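Local coordinates for protein PA0821 (Pseudomonas aeruginosa, PDB 7DRG) that probably acts as the immunity protein (antitoxin) that protects the cell against a putative VRR-NUC nuclease effector of the type VI secretion system, at the interface of chains A and B. Coordinates in Å, arbitrary orientation; residue numbers count along the deposited sequence, not the author numbering. Chains: chain A/B, PA0821.

The interface of chains A and B. Residues chain A 20, 194-195, 197, 200; chain B 8, 11-14, 200, 204.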
ATOM      1  N   ILE A  20       0.768  -0.152 -17.599  1.00 38.34           N
ATOM      2  CA  ILE A  20      -0.216  -0.825 -16.759  1.00 35.07           C
ATOM      3  C   ILE A  20      -1.550  -0.756 -17.489  1.00 38.75           C
ATOM      4  O   ILE A  20      -1.993   0.332 -17.875  1.00 34.31           O
ATOM      5  CB  ILE A  20      -0.313  -0.189 -15.360  1.00 33.44           C
ATOM      6  CG1 ILE A  20       1.059  -0.192 -14.682  1.00 37.74           C
ATOM      7  CG2 ILE A  20      -1.330  -0.941 -14.491  1.00 34.04           C
ATOM      8  CD1 ILE A  20       1.092   0.494 -13.336  1.00 37.63           C
ATOM      9  N   ASP A 194      -7.083   3.276 -10.017  1.00 89.82           N
ATOM     10  CA  ASP A 194      -6.001   2.383  -9.626  1.00 87.07           C
ATOM     11  C   ASP A 194      -5.289   2.868  -8.371  1.00 81.21           C
ATOM     12  O   ASP A 194      -4.919   4.042  -8.272  1.00 79.90           O
ATOM     13  CB  ASP A 194      -5.013   2.215 -10.780  1.00 90.81           C
ATOM     14  CG  ASP A 194      -5.561   1.322 -11.878  1.00 95.76           C
ATOM     15  OD1 ASP A 194      -6.504   0.553 -11.587  1.00 97.86           O
ATOM     16  OD2 ASP A 194      -5.052   1.374 -13.018  1.00 94.97           O
ATOM     17  N   GLU A 195      -5.100   1.953  -7.423  1.00 77.80           N
ATOM     18  CA  GLU A 195      -4.400   2.268  -6.189  1.00 76.59           C
ATOM     19  C   GLU A 195      -2.953   2.637  -6.495  1.00 77.40           C
ATOM     20  O   GLU A 195      -2.287   1.932  -7.266  1.00 78.86           O
ATOM     21  CB  GLU A 195      -4.441   1.078  -5.223  1.00 73.27           C
ATOM     22  CG  GLU A 195      -5.846   0.542  -4.976  1.00 69.45           C
ATOM     23  CD  GLU A 195      -5.936  -0.985  -5.021  1.00 71.85           C
ATOM     24  OE1 GLU A 195      -5.456  -1.597  -6.003  1.00 75.69           O
ATOM     25  OE2 GLU A 195      -6.500  -1.571  -4.071  1.00 66.02           O
ATOM     26  N   SER A 197      -0.302   2.211  -4.653  1.00 56.56           N
ATOM     27  CA  SER A 197       0.649   1.243  -4.090  1.00 40.92           C
ATOM     28  C   SER A 197       1.897   1.959  -3.569  1.00 32.38           C
ATOM     29  O   SER A 197       3.022   1.535  -3.826  1.00 31.75           O
ATOM     30  CB  SER A 197       1.025   0.149  -5.093  1.00 47.32           C
ATOM     31  OG  SER A 197      -0.131  -0.399  -5.704  1.00 47.85           O
ATOM     32  N   PHE A 200       4.718   0.024  -1.865  1.00 23.04           N
ATOM     33  CA  PHE A 200       5.539  -0.787  -2.755  1.00 20.81           C
ATOM     34  C   PHE A 200       6.537   0.082  -3.503  1.00 22.52           C
ATOM     35  O   PHE A 200       7.717  -0.271  -3.615  1.00 26.13           O
ATOM     36  CB  PHE A 200       4.663  -1.553  -3.742  1.00 27.34           C
ATOM     37  CG  PHE A 200       5.448  -2.384  -4.708  1.00 29.55           C
ATOM     38  CD1 PHE A 200       5.952  -3.618  -4.328  1.00 34.11           C
ATOM     39  CD2 PHE A 200       5.688  -1.933  -5.995  1.00 31.66           C
ATOM     40  CE1 PHE A 200       6.681  -4.389  -5.217  1.00 36.78           C
ATOM     41  CE2 PHE A 200       6.418  -2.696  -6.884  1.00 33.22           C
ATOM     42  CZ  PHE A 200       6.916  -3.926  -6.494  1.00 34.20           C
TER
ATOM     43  N   ALA B   8       4.196  -3.924  -9.866  1.00 46.05           N
ATOM     44  CA  ALA B   8       3.531  -2.626  -9.859  1.00 44.48           C
ATOM     45  C   ALA B   8       2.246  -2.671 -10.675  1.00 45.41           C
ATOM     46  O   ALA B   8       1.239  -2.058 -10.300  1.00 46.41           O
ATOM     47  CB  ALA B   8       4.470  -1.546 -10.395  1.00 40.45           C
ATOM     48  N   LEU B  11      -0.378  -4.746  -8.604  1.00 37.02           N
ATOM     49  CA  LEU B  11      -0.882  -4.003  -7.453  1.00 39.71           C
ATOM     50  C   LEU B  11      -1.829  -2.881  -7.861  1.00 44.30           C
ATOM     51  O   LEU B  11      -2.762  -2.558  -7.116  1.00 50.66           O
ATOM     52  CB  LEU B  11       0.288  -3.439  -6.647  1.00 39.54           C
ATOM     53  CG  LEU B  11       1.131  -4.496  -5.942  1.00 35.21           C
ATOM     54  CD1 LEU B  11       2.415  -3.884  -5.404  1.00 35.94           C
ATOM     55  CD2 LEU B  11       0.331  -5.139  -4.824  1.00 33.66           C
ATOM     56  N   ALA B  12      -1.613  -2.279  -9.033  1.00 45.93           N
ATOM     57  CA  ALA B  12      -2.459  -1.170  -9.453  1.00 47.86           C
ATOM     58  C   ALA B  12      -3.889  -1.601  -9.743  1.00 51.59           C
ATOM     59  O   ALA B  12      -4.795  -0.763  -9.682  1.00 51.40           O
ATOM     60  CB  ALA B  12      -1.868  -0.490 -10.689  1.00 45.58           C
ATOM     61  N   LYS B  13      -4.122  -2.883 -10.042  1.00 49.33           N
ATOM     62  CA  LYS B  13      -5.419  -3.306 -10.556  1.00 52.79           C
ATOM     63  C   LYS B  13      -6.215  -4.221  -9.636  1.00 50.64           C
ATOM     64  O   LYS B  13      -7.423  -4.369  -9.850  1.00 49.18           O
ATOM     65  CB  LYS B  13      -5.249  -3.999 -11.915  1.00 52.82           C
ATOM     66  CG  LYS B  13      -4.941  -3.039 -13.059  1.00 65.81           C
ATOM     67  CD  LYS B  13      -4.489  -3.789 -14.299  1.00 65.79           C
ATOM     68  CE  LYS B  13      -3.337  -4.724 -13.978  1.00 73.61           C
ATOM     69  NZ  LYS B  13      -2.771  -5.369 -15.193  1.00 80.46           N
ATOM     70  N   GLN B  14      -5.599  -4.834  -8.634  1.00 46.91           N
ATOM     71  CA  GLN B  14      -6.391  -5.576  -7.670  1.00 49.78           C
ATOM     72  C   GLN B  14      -5.791  -5.392  -6.286  1.00 47.84           C
ATOM     73  O   GLN B  14      -4.571  -5.219  -6.153  1.00 45.38           O
ATOM     74  CB  GLN B  14      -6.470  -7.070  -8.022  1.00 55.95           C
ATOM     75  CG  GLN B  14      -5.178  -7.828  -7.860  1.00 60.87           C
ATOM     76  CD  GLN B  14      -5.289  -9.312  -8.199  1.00 65.77           C
ATOM     77  OE1 GLN B  14      -6.228  -9.760  -8.853  1.00 69.20           O
ATOM     78  NE2 GLN B  14      -4.313 -10.083  -7.731  1.00 61.87           N
ATOM     79  N   PHE B 200       1.171  -3.336   4.277  1.00 22.34           N
ATOM     80  CA  PHE B 200       0.838  -2.756   2.981  1.00 24.78           C
ATOM     81  C   PHE B 200      -0.497  -3.287   2.476  1.00 25.38           C
ATOM     82  O   PHE B 200      -1.338  -2.528   1.980  1.00 24.69           O
ATOM     83  CB  PHE B 200       1.972  -3.070   2.004  1.00 22.46           C
ATOM     84  CG  PHE B 200       1.671  -2.754   0.570  1.00 21.51           C
ATOM     85  CD1 PHE B 200       1.270  -1.486   0.185  1.00 31.14           C
ATOM     86  CD2 PHE B 200       1.847  -3.721  -0.402  1.00 28.29           C
ATOM     87  CE1 PHE B 200       1.025  -1.194  -1.151  1.00 27.75           C
ATOM     88  CE2 PHE B 200       1.601  -3.441  -1.733  1.00 29.45           C
ATOM     89  CZ  PHE B 200       1.184  -2.176  -2.109  1.00 30.05           C
ATOM     90  N   ARG B 204      -5.083  -1.761   1.944  1.00 28.26           N
ATOM     91  CA  ARG B 204      -5.844  -1.949   0.715  1.00 28.91           C
ATOM     92  C   ARG B 204      -7.021  -2.904   0.858  1.00 29.34           C
ATOM     93  O   ARG B 204      -7.945  -2.851   0.039  1.00 33.16           O
ATOM     94  CB  ARG B 204      -4.925  -2.483  -0.387  1.00 34.95           C
ATOM     95  CG  ARG B 204      -3.663  -1.667  -0.574  1.00 31.62           C
ATOM     96  CD  ARG B 204      -2.525  -2.541  -1.070  1.00 30.55           C
ATOM     97  NE  ARG B 204      -2.870  -3.242  -2.304  1.00 29.65           N
ATOM     98  CZ  ARG B 204      -2.625  -2.766  -3.522  1.00 38.01           C
ATOM     99  NH1 ARG B 204      -2.043  -1.581  -3.667  1.00 36.49           N
ATOM    100  NH2 ARG B 204      -2.963  -3.470  -4.595  1.00 38.65           N
TER
HETATM  101  O   HOH W   1       0.868  -0.162  -8.520  1.00 33.43           O
HETATM  102  O   HOH W   2      -8.453  -1.134  -1.893  1.00 39.39           O
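Two copies of PA0821 meet here asymmetrically: the N-terminal helix 4-13 and the end of helix 191-204 of chain B pack against the A:Asp194 to A:Phe200 segment and strand 19-21 of chain A. The pairing may be a crystal contact rather than a biological dimer.

Polar contacts centre on the guanidinium of B:Arg204, whose chain bends at chi3 (56°). Within chain B, NH2 donates in the guanidinium plane to the carbonyl B:Leu11 O at 2.7 Å, nearly straight (169° at H) and on a lone pair, and to B:Gln14 O, approached from above the carbonyl plane. This fixes the rotation of the group, so that NH1 reaches across to the hydroxyl A:Ser197 OG at 3.0 Å, in a bent bond (137° at H). The carboxylate of A:Glu195 lies over one guanidinium face, its OE1 3.4 Å from B:Arg204 NH2 in a salt bridge made obliquely rather than edge to edge; on the opposite face B:Leu11 CD2, from the same chain as the arginine, sits toward the rim.

A:Phe200 CG lies anti to the backbone N, which presents one face of the ring to B:Leu11 CD1, 3.8 Å from the ring centroid, as a CH-pi contact. Separately, A:Ile20 CG2 touches the methyl B:Ala12 CB at 3.9 Å.

Two waters also bridge the chains. Water 2 joins A:Glu195 OE2 to B:Arg204 O; water 1 lies 3.0 Å from A:Ser197 OG and 2.6 Å from B:Ala8 O.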